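Local coordinates for protein extracellular sialidase/neuraminidase, putative (Aspergillus fumigatus, PDB 2XZI) that probably hydrolyses terminal sialic acid glycosides as an exo-sialidase, acting mainly as a KDNase, and binds the deaminated sugar KDN, at residues 2-7 / 288-293; 44-49 / 113-118; 124-129 / 139-144. All coordinates share one frame; numbering follows the deposited sequence. Where two conformers were deposited one is given.

Contact 1: residues 2-7 / 288-293; sequences NDPAKS and PARTIF
The guanidinium of Arg290 meets the carboxylate of Asp3 at its edge, and one of its faces lies against the backbone O of Pro288. That oxygen sits 3.5 Å above the guanidinium plane, toward the rim of the group. The two side chains reach toward each other tip to tip, with their flat groups turned 28° against each other. Arg290 grips side-on in a bidentate salt bridge. Arg290 NE donates to Asp3 OD2 at 2.8 Å and Arg290 NH2 to Asp3 OD1 at 2.8 Å. Both bonds are nearly straight and stay close to the guanidinium plane. They reach the syn sides of the oxygens but lie about 30° out of the carboxylate plane.

Asp3 CG is anti to its backbone N (chi1 -172°), which sets CG on the side of the arginine. Asp3 OD1 also accepts from Ala5 N at 2.9 Å, on its anti side, and so closes an Asx turn. Arg290 NH2 and Ala5 N come to OD1 from opposite faces of the carboxylate. Turn and salt bridge together limit the rotation of the group. OD2 has a further partner in Tyr311 OH.

Apolar atoms lie beside the ion pair. Ala5 CB lies obliquely to the guanidinium, 3.9 Å from Arg290 NH2. The rings of Pro4 and Pro288 meet tip to tip, CD to CD at 4.2 Å.

At the surface, the N-terminal segment packs against the beginning of strand 290-294. This is an inner strand of a four-stranded antiparallel sheet, probably a blade of the propeller expected for this BNR-type family. Arg290 NH1 bonds to Asn284 OD1 of the neighbouring strand 279-284. On the other flank is strand 305-310, whose Ile309 touches Arg290. The C-terminal helix 377-381 covers the site, with Leu377 against both Ala5 and Arg290 and Leu381 against Asp3.

Contact 2: residues 44-49 / 113-118; sequences VRTTTG and NTIYLF
Asn113 presents its amide to the turn 46-49, and Thr47 N donates to Asn113 OD1 at 2.8 Å. This type I beta turn links strands 37-45 and 51-58, neighbours in one four-stranded antiparallel sheet. Asn113 stands just before strand 115-122 of another such sheet. The contact therefore joins two blades of the beta-propeller expected for this BNR-type family.

The N-H of Thr47 points almost straight at OD1 (168°), yet it comes from above the carbonyl plane. Asn113 CG is anti to its backbone N (chi1 -152°), which sets CG toward the turn. The side chains of Thr47 and Asn113 slide past each other in opposite directions. Thr47 OG1 comes within 3.2 Å of Asn113 CG. The side chains of Thr48 and Asn113 cross at about a right angle, with Thr48 CG2 3.8 Å from Asn113 ND2.

Further in, the contact turns apolar. Thr46 CG2 reaches Ile115 CD1 at 4.1 Å, and Val44 CG2 lies 4.4 Å from Ile115 CG2. Leu52 of strand 51-58 touches Val44, Thr46 and Ile115.

The second shell centres on Asp161. Its OD1 is hydrogen-bonded to both Thr46 OG1 and Asn113 ND2, and its OD2 to Thr48 OG1. One carboxylate thus holds the turn and the asparagine together, and the bond to ND2 helps fix the orientation of the amide. Thr46 OG1 also braces the turn from within, accepting from Thr48 N at 3.2 Å to close an ST turn. The backbone bond of the beta turn runs from Gly49 N to Thr46 O at 3.1 Å.

Contact 3: residues 124-129 / 139-144; sequences ATYSQN and VTKKID. With KDM (deamino-alpha-neuraminic acid), chain C.
Lys141 folds over Tyr126 from its first carbon. Lys141 CB lies 3.6 Å from Tyr126 CE2. CD passes more loosely by CE2 and OH of the same tyrosine. Lys141 CE lies over one face of the ring, 3.3 Å from Tyr126 CZ. Bends at chi3 (-76°), which sets CE, and chi4 (-59°), which sets NZ, bring Lys141 NZ to Thr125 OG1 at 2.8 Å, the two side chains pointing the same way. Lys141 NZ also stands over the face of the Tyr126 ring, 4.8 Å from its centre and 21° off the normal: a cation-pi contact.

Beneath this, strands 126-127 and 141-142 form a short parallel pair. Lys141 N donates to Thr125 O, Lys141 O accepts from Ser127 N, and Ile143 N donates to Ser127 O. Ile143 CD1 packs on Tyr126 CB at 3.6 Å. A water links Tyr126 OH with Asp144 OD2.

The Ser127 side chain points to the opposite face of the pair from Tyr126. Thr140 OG1 donates to Ser127 OG at 2.7 Å. Asp132, in the intervening segment, adds two more bonds: its OD2 to Ser127 OG and its N to Thr140 OG1.

The parallel pair ends just before Gln128, which probably helps to place it. The extended Gln128 side chain runs to the bound KDM. KDM O7 donates to Gln128 OE1 at 2.7 Å, and Gln128 NE2 donates to KDM O9 at 2.8 Å. One amide thus serves as acceptor and donor to two hydroxyls of the glycerol side chain of the sugar. This pairing is consistent with a part in recognising that tail.

The three contacts are separate and reach from one side of the chain to the other. Contacts 1 and 3 lie on opposite sides of its centre, their centres about 46 Å apart. Contact 2 lies about 25 Å from contact 1 and about 33 Å from contact 3, centre to centre. Its strand 115-122 is followed in the chain by strand 126-127 of contact 3. Contact 3 alone supplies a residue of the KDM pocket, Gln128. Arg39, Arg58, Asp64, Arg245 and Arg302 also bind that KDM. The segments of contact 1 are 281 residues apart at their closest ends, and contact 2 joins two sheets of the probable propeller.

Contact 1: residues 2-7 / 288-293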
loop_
_atom_site.group_PDB
_atom_site.type_symbol
_atom_site.label_atom_id
_atom_site.label_comp_id
_atom_site.label_asym_id
_atom_site.label_seq_id
_atom_site.Cartn_x
_atom_site.Cartn_y
_atom_site.Cartn_z
ATOM N N ASN A 2 28.217 10.786 5.295
ATOM C CA ASN A 2 28.183 11.434 3.953
ATOM C C ASN A 2 27.241 10.686 3.020
ATOM O O ASN A 2 27.257 9.459 2.968
ATOM C CB ASN A 2 29.583 11.464 3.327
ATOM C CG ASN A 2 30.631 12.056 4.248
ATOM O OD1 ASN A 2 30.592 13.245 4.576
ATOM N ND2 ASN A 2 31.588 11.223 4.663
ATOM N N ASP A 3 26.411 11.434 2.299
ATOM C CA ASP A 3 25.520 10.844 1.302
ATOM C C ASP A 3 25.669 11.639 0.018
ATOM O O ASP A 3 25.238 12.808 -0.044
ATOM C CB ASP A 3 24.064 10.821 1.784
ATOM C CG ASP A 3 23.147 10.022 0.847
ATOM O OD1 ASP A 3 23.479 9.873 -0.339
ATOM O OD2 ASP A 3 22.091 9.535 1.299
ATOM N N PRO A 4 26.279 11.014 -1.005
ATOM C CA PRO A 4 26.552 11.693 -2.271
ATOM C C PRO A 4 25.278 12.125 -2.976
ATOM O O PRO A 4 25.323 13.016 -3.818
ATOM C CB PRO A 4 27.263 10.618 -3.107
ATOM C CG PRO A 4 26.808 9.317 -2.511
ATOM C CD PRO A 4 26.722 9.603 -1.050
ATOM N N ALA A 5 24.150 11.496 -2.647
ATOM C CA ALA A 5 22.882 11.842 -3.296
ATOM C C ALA A 5 22.443 13.281 -3.049
ATOM O O ALA A 5 21.749 13.876 -3.878
ATOM C CB ALA A 5 21.787 10.894 -2.845
ATOM N N LYS A 6 22.844 13.846 -1.921
ATOM C CA LYS A 6 22.494 15.226 -1.595
ATOM C C LYS A 6 23.037 16.206 -2.638
ATOM O O LYS A 6 22.462 17.284 -2.830
ATOM C CB LYS A 6 22.967 15.582 -0.190
ATOM C CG LYS A 6 22.424 16.921 0.328
ATOM C CD LYS A 6 22.750 17.131 1.798
ATOM C CE LYS A 6 22.100 18.391 2.335
ATOM N NZ LYS A 6 22.548 18.680 3.737
ATOM N N SER A 7 24.105 15.804 -3.332
ATOM C CA SER A 7 24.768 16.674 -4.308
ATOM C C SER A 7 24.097 16.653 -5.678
ATOM O O SER A 7 24.368 17.518 -6.511
ATOM C CB SER A 7 26.255 16.324 -4.426
ATOM O OG SER A 7 26.950 16.672 -3.234
ATOM N N PRO A 288 26.119 4.368 0.676
ATOM C CA PRO A 288 25.485 4.100 1.967
ATOM C C PRO A 288 24.138 3.406 1.784
ATOM O O PRO A 288 23.308 3.873 1.006
ATOM C CB PRO A 288 25.306 5.501 2.567
ATOM C CG PRO A 288 25.231 6.421 1.383
ATOM C CD PRO A 288 25.852 5.739 0.198
ATOM N N ALA A 289 23.938 2.290 2.479
ATOM C CA ALA A 289 22.678 1.553 2.413
ATOM C C ALA A 289 21.542 2.397 2.980
ATOM O O ALA A 289 21.735 3.108 3.972
ATOM C CB ALA A 289 22.797 0.255 3.168
ATOM N N ARG A 290 20.371 2.332 2.342
ATOM C CA ARG A 290 19.236 3.168 2.746
ATOM C C ARG A 290 17.918 2.403 2.775
ATOM O O ARG A 290 17.618 1.632 1.853
ATOM C CB ARG A 290 19.100 4.368 1.796
ATOM C CG ARG A 290 20.364 5.268 1.677
ATOM C CD ARG A 290 20.093 6.446 0.749
ATOM N NE ARG A 290 21.264 7.090 0.133
ATOM C CZ ARG A 290 21.876 6.661 -0.973
ATOM N NH1 ARG A 290 21.503 5.541 -1.587
ATOM N NH2 ARG A 290 22.878 7.364 -1.471
ATOM N N THR A 291 17.132 2.652 3.825
ATOM C CA THR A 291 15.747 2.245 3.924
ATOM C C THR A 291 14.952 3.532 3.953
ATOM O O THR A 291 15.346 4.507 4.620
ATOM C CB THR A 291 15.470 1.455 5.217
ATOM O OG1 THR A 291 16.353 0.331 5.309
ATOM C CG2 THR A 291 14.049 0.932 5.257
ATOM N N ILE A 292 13.846 3.545 3.208
ATOM C CA ILE A 292 12.927 4.679 3.122
ATOM C C ILE A 292 11.629 4.344 3.875
ATOM O O ILE A 292 11.130 3.218 3.813
ATOM C CB ILE A 292 12.571 5.016 1.634
ATOM C CG1 ILE A 292 13.778 4.910 0.674
ATOM C CG2 ILE A 292 11.862 6.375 1.563
ATOM C CD1 ILE A 292 14.972 5.849 0.985
ATOM N N PHE A 293 11.095 5.329 4.598
ATOM C CA PHE A 293 9.825 5.175 5.312
ATOM C C PHE A 293 8.911 6.364 5.024
ATOM O O PHE A 293 9.385 7.498 4.896
ATOM C CB PHE A 293 10.054 5.037 6.819
ATOM C CG PHE A 293 8.790 4.806 7.589
ATOM C CD1 PHE A 293 8.137 3.576 7.533
ATOM C CD2 PHE A 293 8.224 5.830 8.350
ATOM C CE1 PHE A 293 6.957 3.352 8.225
ATOM C CE2 PHE A 293 7.030 5.614 9.051
ATOM C CZ PHE A 293 6.393 4.365 8.986
#

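Contact 2: residues 44-49 / 113-118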
loop_
_atom_site.group_PDB
_atom_site.type_symbol
_atom_site.label_atom_id
_atom_site.label_comp_id
_atom_site.label_asym_id
_atom_site.label_seq_id
_atom_site.Cartn_x
_atom_site.Cartn_y
_atom_site.Cartn_z
ATOM N N VAL A 44 4.054 -0.962 -7.522
ATOM C CA VAL A 44 5.285 -1.702 -7.760
ATOM C C VAL A 44 5.866 -1.383 -9.120
ATOM O O VAL A 44 5.157 -1.051 -10.045
ATOM C CB VAL A 44 5.099 -3.244 -7.642
ATOM C CG1 VAL A 44 4.795 -3.650 -6.181
ATOM C CG2 VAL A 44 4.042 -3.757 -8.624
ATOM N N ARG A 45 7.182 -1.489 -9.218
ATOM C CA ARG A 45 7.869 -1.457 -10.495
ATOM C C ARG A 45 8.189 -2.900 -10.865
ATOM O O ARG A 45 8.691 -3.668 -10.041
ATOM C CB ARG A 45 9.165 -0.648 -10.363
ATOM C CG ARG A 45 9.909 -0.519 -11.686
ATOM C CD ARG A 45 11.355 -0.196 -11.485
ATOM N NE ARG A 45 12.134 -1.416 -11.308
ATOM C CZ ARG A 45 13.300 -1.476 -10.672
ATOM N NH1 ARG A 45 13.833 -0.384 -10.128
ATOM N NH2 ARG A 45 13.928 -2.639 -10.567
ATOM N N THR A 46 7.863 -3.284 -12.092
ATOM C CA THR A 46 8.075 -4.670 -12.515
ATOM C C THR A 46 9.504 -4.834 -12.988
ATOM O O THR A 46 10.253 -3.864 -13.050
ATOM C CB THR A 46 7.130 -5.071 -13.644
ATOM O OG1 THR A 46 7.573 -4.448 -14.855
ATOM C CG2 THR A 46 5.679 -4.679 -13.349
ATOM N N THR A 47 9.897 -6.047 -13.366
ATOM C CA THR A 47 11.291 -6.207 -13.786
ATOM C C THR A 47 11.594 -5.545 -15.135
ATOM O O THR A 47 12.757 -5.414 -15.500
ATOM C CB THR A 47 11.761 -7.662 -13.800
ATOM O OG1 THR A 47 11.159 -8.340 -14.895
ATOM C CG2 THR A 47 11.461 -8.360 -12.469
ATOM N N THR A 48 10.557 -5.136 -15.864
ATOM C CA THR A 48 10.750 -4.476 -17.157
ATOM C C THR A 48 10.959 -2.978 -16.988
ATOM O O THR A 48 11.432 -2.325 -17.921
ATOM C CB THR A 48 9.540 -4.660 -18.117
ATOM O OG1 THR A 48 8.397 -3.952 -17.602
ATOM C CG2 THR A 48 9.190 -6.127 -18.336
ATOM N N GLY A 49 10.594 -2.439 -15.817
ATOM C CA GLY A 49 10.544 -0.983 -15.634
ATOM C C GLY A 49 9.146 -0.373 -15.651
ATOM O O GLY A 49 8.946 0.784 -15.277
ATOM N N ASN A 113 9.299 -12.061 -13.170
ATOM C CA ASN A 113 8.305 -11.022 -13.478
ATOM C C ASN A 113 6.840 -11.412 -13.349
ATOM O O ASN A 113 5.972 -10.661 -13.787
ATOM C CB ASN A 113 8.575 -10.273 -14.797
ATOM C CG ASN A 113 8.027 -8.874 -14.767
ATOM O OD1 ASN A 113 8.102 -8.192 -13.739
ATOM N ND2 ASN A 113 7.442 -8.434 -15.885
ATOM N N THR A 114 6.535 -12.560 -12.733
ATOM C CA THR A 114 5.152 -12.766 -12.297
ATOM C C THR A 114 4.845 -11.699 -11.236
ATOM O O THR A 114 5.617 -11.517 -10.283
ATOM C CB THR A 114 4.919 -14.147 -11.693
ATOM O OG1 THR A 114 5.042 -15.130 -12.733
ATOM C CG2 THR A 114 3.529 -14.260 -11.072
ATOM N N ILE A 115 3.747 -10.986 -11.423
ATOM C CA ILE A 115 3.311 -10.073 -10.375
ATOM C C ILE A 115 2.175 -10.720 -9.591
ATOM O O ILE A 115 1.092 -10.955 -10.117
ATOM C CB ILE A 115 2.883 -8.685 -10.893
ATOM C CG1 ILE A 115 3.975 -8.057 -11.775
ATOM C CG2 ILE A 115 2.562 -7.785 -9.691
ATOM C CD1 ILE A 115 3.722 -8.247 -13.283
ATOM N N TYR A 116 2.448 -11.025 -8.329
ATOM C CA TYR A 116 1.460 -11.540 -7.435
ATOM C C TYR A 116 0.719 -10.389 -6.781
ATOM O O TYR A 116 1.323 -9.389 -6.408
ATOM C CB TYR A 116 2.133 -12.369 -6.356
ATOM C CG TYR A 116 2.601 -13.756 -6.737
ATOM C CD1 TYR A 116 1.680 -14.753 -7.072
ATOM C CD2 TYR A 116 3.950 -14.080 -6.675
ATOM C CE1 TYR A 116 2.116 -16.047 -7.371
ATOM C CE2 TYR A 116 4.386 -15.360 -6.971
ATOM C CZ TYR A 116 3.457 -16.323 -7.314
ATOM O OH TYR A 116 3.872 -17.618 -7.576
ATOM N N LEU A 117 -0.598 -10.533 -6.643
ATOM C CA LEU A 117 -1.394 -9.546 -5.930
ATOM C C LEU A 117 -2.284 -10.258 -4.907
ATOM O O LEU A 117 -3.250 -10.944 -5.257
ATOM C CB LEU A 117 -2.200 -8.669 -6.900
ATOM C CG LEU A 117 -3.147 -7.641 -6.286
ATOM C CD1 LEU A 117 -2.377 -6.477 -5.745
ATOM C CD2 LEU A 117 -4.081 -7.159 -7.369
ATOM N N PHE A 118 -1.922 -10.110 -3.640
ATOM C CA PHE A 118 -2.794 -10.561 -2.563
ATOM C C PHE A 118 -3.859 -9.511 -2.278
ATOM O O PHE A 118 -3.601 -8.320 -2.390
ATOM C CB PHE A 118 -1.980 -10.839 -1.293
ATOM C CG PHE A 118 -1.124 -12.081 -1.369
ATOM C CD1 PHE A 118 0.178 -12.037 -1.894
ATOM C CD2 PHE A 118 -1.633 -13.310 -0.923
ATOM C CE1 PHE A 118 0.957 -13.211 -1.981
ATOM C CE2 PHE A 118 -0.853 -14.483 -1.008
ATOM C CZ PHE A 118 0.443 -14.416 -1.533
#

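Contact 3: residues 124-129 / 139-144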
loop_
_atom_site.group_PDB
_atom_site.type_symbol
_atom_site.label_atom_id
_atom_site.label_comp_id
_atom_site.label_asym_id
_atom_site.label_seq_id
_atom_site.Cartn_x
_atom_site.Cartn_y
_atom_site.Cartn_z
ATOM N N ALA A 124 -21.067 -8.475 0.429
ATOM C CA ALA A 124 -21.811 -7.241 0.137
ATOM C C ALA A 124 -22.601 -6.674 1.321
ATOM O O ALA A 124 -22.876 -5.471 1.373
ATOM C CB ALA A 124 -22.751 -7.469 -1.057
ATOM N N THR A 125 -22.971 -7.542 2.260
ATOM C CA THR A 125 -23.871 -7.150 3.337
ATOM C C THR A 125 -23.188 -7.249 4.688
ATOM O O THR A 125 -23.853 -7.235 5.723
ATOM C CB THR A 125 -25.160 -8.004 3.349
ATOM O OG1 THR A 125 -24.816 -9.386 3.509
ATOM C CG2 THR A 125 -25.969 -7.797 2.051
ATOM N N TYR A 126 -21.859 -7.352 4.680
ATOM C CA TYR A 126 -21.077 -7.347 5.922
ATOM C C TYR A 126 -20.172 -6.126 6.023
ATOM O O TYR A 126 -19.734 -5.573 5.001
ATOM C CB TYR A 126 -20.226 -8.609 6.034
ATOM C CG TYR A 126 -21.023 -9.863 6.218
ATOM C CD1 TYR A 126 -21.530 -10.550 5.119
ATOM C CD2 TYR A 126 -21.298 -10.363 7.492
ATOM C CE1 TYR A 126 -22.281 -11.704 5.275
ATOM C CE2 TYR A 126 -22.045 -11.516 7.653
ATOM C CZ TYR A 126 -22.531 -12.177 6.541
ATOM O OH TYR A 126 -23.274 -13.327 6.688
ATOM N N SER A 127 -19.892 -5.715 7.257
ATOM C CA SER A 127 -18.930 -4.654 7.534
ATOM C C SER A 127 -18.175 -4.959 8.819
ATOM O O SER A 127 -18.637 -5.770 9.625
ATOM C CB SER A 127 -19.611 -3.284 7.599
ATOM O OG SER A 127 -20.455 -3.164 8.740
ATOM N N GLN A 128 -17.018 -4.320 9.000
ATOM C CA GLN A 128 -16.170 -4.567 10.156
ATOM C C GLN A 128 -16.922 -4.420 11.479
ATOM O O GLN A 128 -16.832 -5.293 12.345
ATOM C CB GLN A 128 -14.932 -3.663 10.107
ATOM C CG GLN A 128 -13.907 -3.980 11.206
ATOM C CD GLN A 128 -12.586 -3.276 10.994
ATOM O OE1 GLN A 128 -12.494 -2.290 10.260
ATOM N NE2 GLN A 128 -11.546 -3.780 11.648
ATOM N N ASN A 129 -17.674 -3.333 11.621
ATOM C CA ASN A 129 -18.410 -3.074 12.862
ATOM C C ASN A 129 -19.832 -3.630 12.862
ATOM O O ASN A 129 -20.396 -3.882 13.928
ATOM C CB ASN A 129 -18.445 -1.579 13.163
ATOM C CG ASN A 129 -17.064 -0.989 13.357
ATOM O OD1 ASN A 129 -16.177 -1.620 13.932
ATOM N ND2 ASN A 129 -16.881 0.239 12.890
ATOM N N VAL A 139 -29.048 -2.758 6.148
ATOM C CA VAL A 139 -28.195 -2.644 7.323
ATOM C C VAL A 139 -27.218 -3.830 7.336
ATOM O O VAL A 139 -27.635 -4.977 7.220
ATOM C CB VAL A 139 -29.069 -2.609 8.601
ATOM C CG1 VAL A 139 -28.219 -2.522 9.864
ATOM C CG2 VAL A 139 -30.062 -1.429 8.524
ATOM N N THR A 140 -25.916 -3.559 7.455
ATOM C CA THR A 140 -24.924 -4.643 7.388
ATOM C C THR A 140 -24.884 -5.517 8.639
ATOM O O THR A 140 -25.212 -5.066 9.737
ATOM C CB THR A 140 -23.488 -4.125 7.196
ATOM O OG1 THR A 140 -23.092 -3.374 8.348
ATOM C CG2 THR A 140 -23.346 -3.298 5.921
ATOM N N LYS A 141 -24.475 -6.770 8.440
ATOM C CA LYS A 141 -24.143 -7.682 9.520
ATOM C C LYS A 141 -22.674 -7.470 9.851
ATOM O O LYS A 141 -21.888 -7.104 8.971
ATOM C CB LYS A 141 -24.358 -9.131 9.086
ATOM C CG LYS A 141 -25.819 -9.493 8.794
ATOM C CD LYS A 141 -25.955 -10.855 8.131
ATOM C CE LYS A 141 -25.573 -10.833 6.651
ATOM N NZ LYS A 141 -26.385 -9.893 5.814
ATOM N N LYS A 142 -22.299 -7.711 11.102
ATOM C CA LYS A 142 -20.902 -7.630 11.512
ATOM C C LYS A 142 -20.114 -8.795 10.934
ATOM O O LYS A 142 -20.565 -9.927 10.949
ATOM C CB LYS A 142 -20.785 -7.597 13.040
ATOM C CG LYS A 142 -19.379 -7.310 13.536
ATOM C CD LYS A 142 -19.304 -7.176 15.061
ATOM C CE LYS A 142 -17.861 -6.890 15.488
ATOM N NZ LYS A 142 -17.716 -6.547 16.937
ATOM N N ILE A 143 -18.932 -8.499 10.395
ATOM C CA ILE A 143 -18.013 -9.540 9.964
ATOM C C ILE A 143 -17.866 -10.560 11.099
ATOM O O ILE A 143 -17.658 -10.191 12.258
ATOM C CB ILE A 143 -16.652 -8.917 9.563
ATOM C CG1 ILE A 143 -16.769 -8.165 8.226
ATOM C CG2 ILE A 143 -15.558 -9.975 9.486
ATOM C CD1 ILE A 143 -16.777 -9.016 7.006
ATOM N N ASP A 144 -18.014 -11.833 10.761
ATOM C CA ASP A 144 -17.982 -12.895 11.775
ATOM C C ASP A 144 -17.141 -14.069 11.293
ATOM O O ASP A 144 -16.472 -13.973 10.268
ATOM C CB ASP A 144 -19.418 -13.310 12.173
ATOM C CG ASP A 144 -20.212 -13.908 11.021
ATOM O OD1 ASP A 144 -19.639 -14.530 10.101
ATOM O OD2 ASP A 144 -21.462 -13.757 11.041
HETATM C C2 KDM C . -9.382 2.129 7.537
HETATM C C1 KDM C . -8.724 3.465 7.857
HETATM C C3 KDM C . -9.328 1.847 6.024
HETATM C C4 KDM C . -9.329 0.329 5.679
HETATM C C5 KDM C . -9.752 -0.591 6.831
HETATM C C6 KDM C . -8.851 -0.313 8.061
HETATM C C7 KDM C . -9.341 -1.009 9.340
HETATM C C8 KDM C . -8.310 -0.844 10.472
HETATM C C9 KDM C . -8.805 -1.486 11.756
HETATM O O5 KDM C . -9.706 -1.985 6.431
HETATM O O1A KDM C . -8.637 4.321 6.945
HETATM O O1B KDM C . -8.333 3.605 9.040
HETATM O O4 KDM C . -10.223 0.131 4.584
HETATM O O6 KDM C . -8.719 1.118 8.358
HETATM O O7 KDM C . -10.587 -0.430 9.737
HETATM O O8 KDM C . -7.069 -1.475 10.123
HETATM O O9 KDM C . -8.885 -2.903 11.529
HETATM O O2 KDM C . -10.741 2.280 7.966
HETATM O O HOH W 1 -23.103 -14.735 9.074
HETATM O O HOH W 2 -19.086 -3.728 16.358
#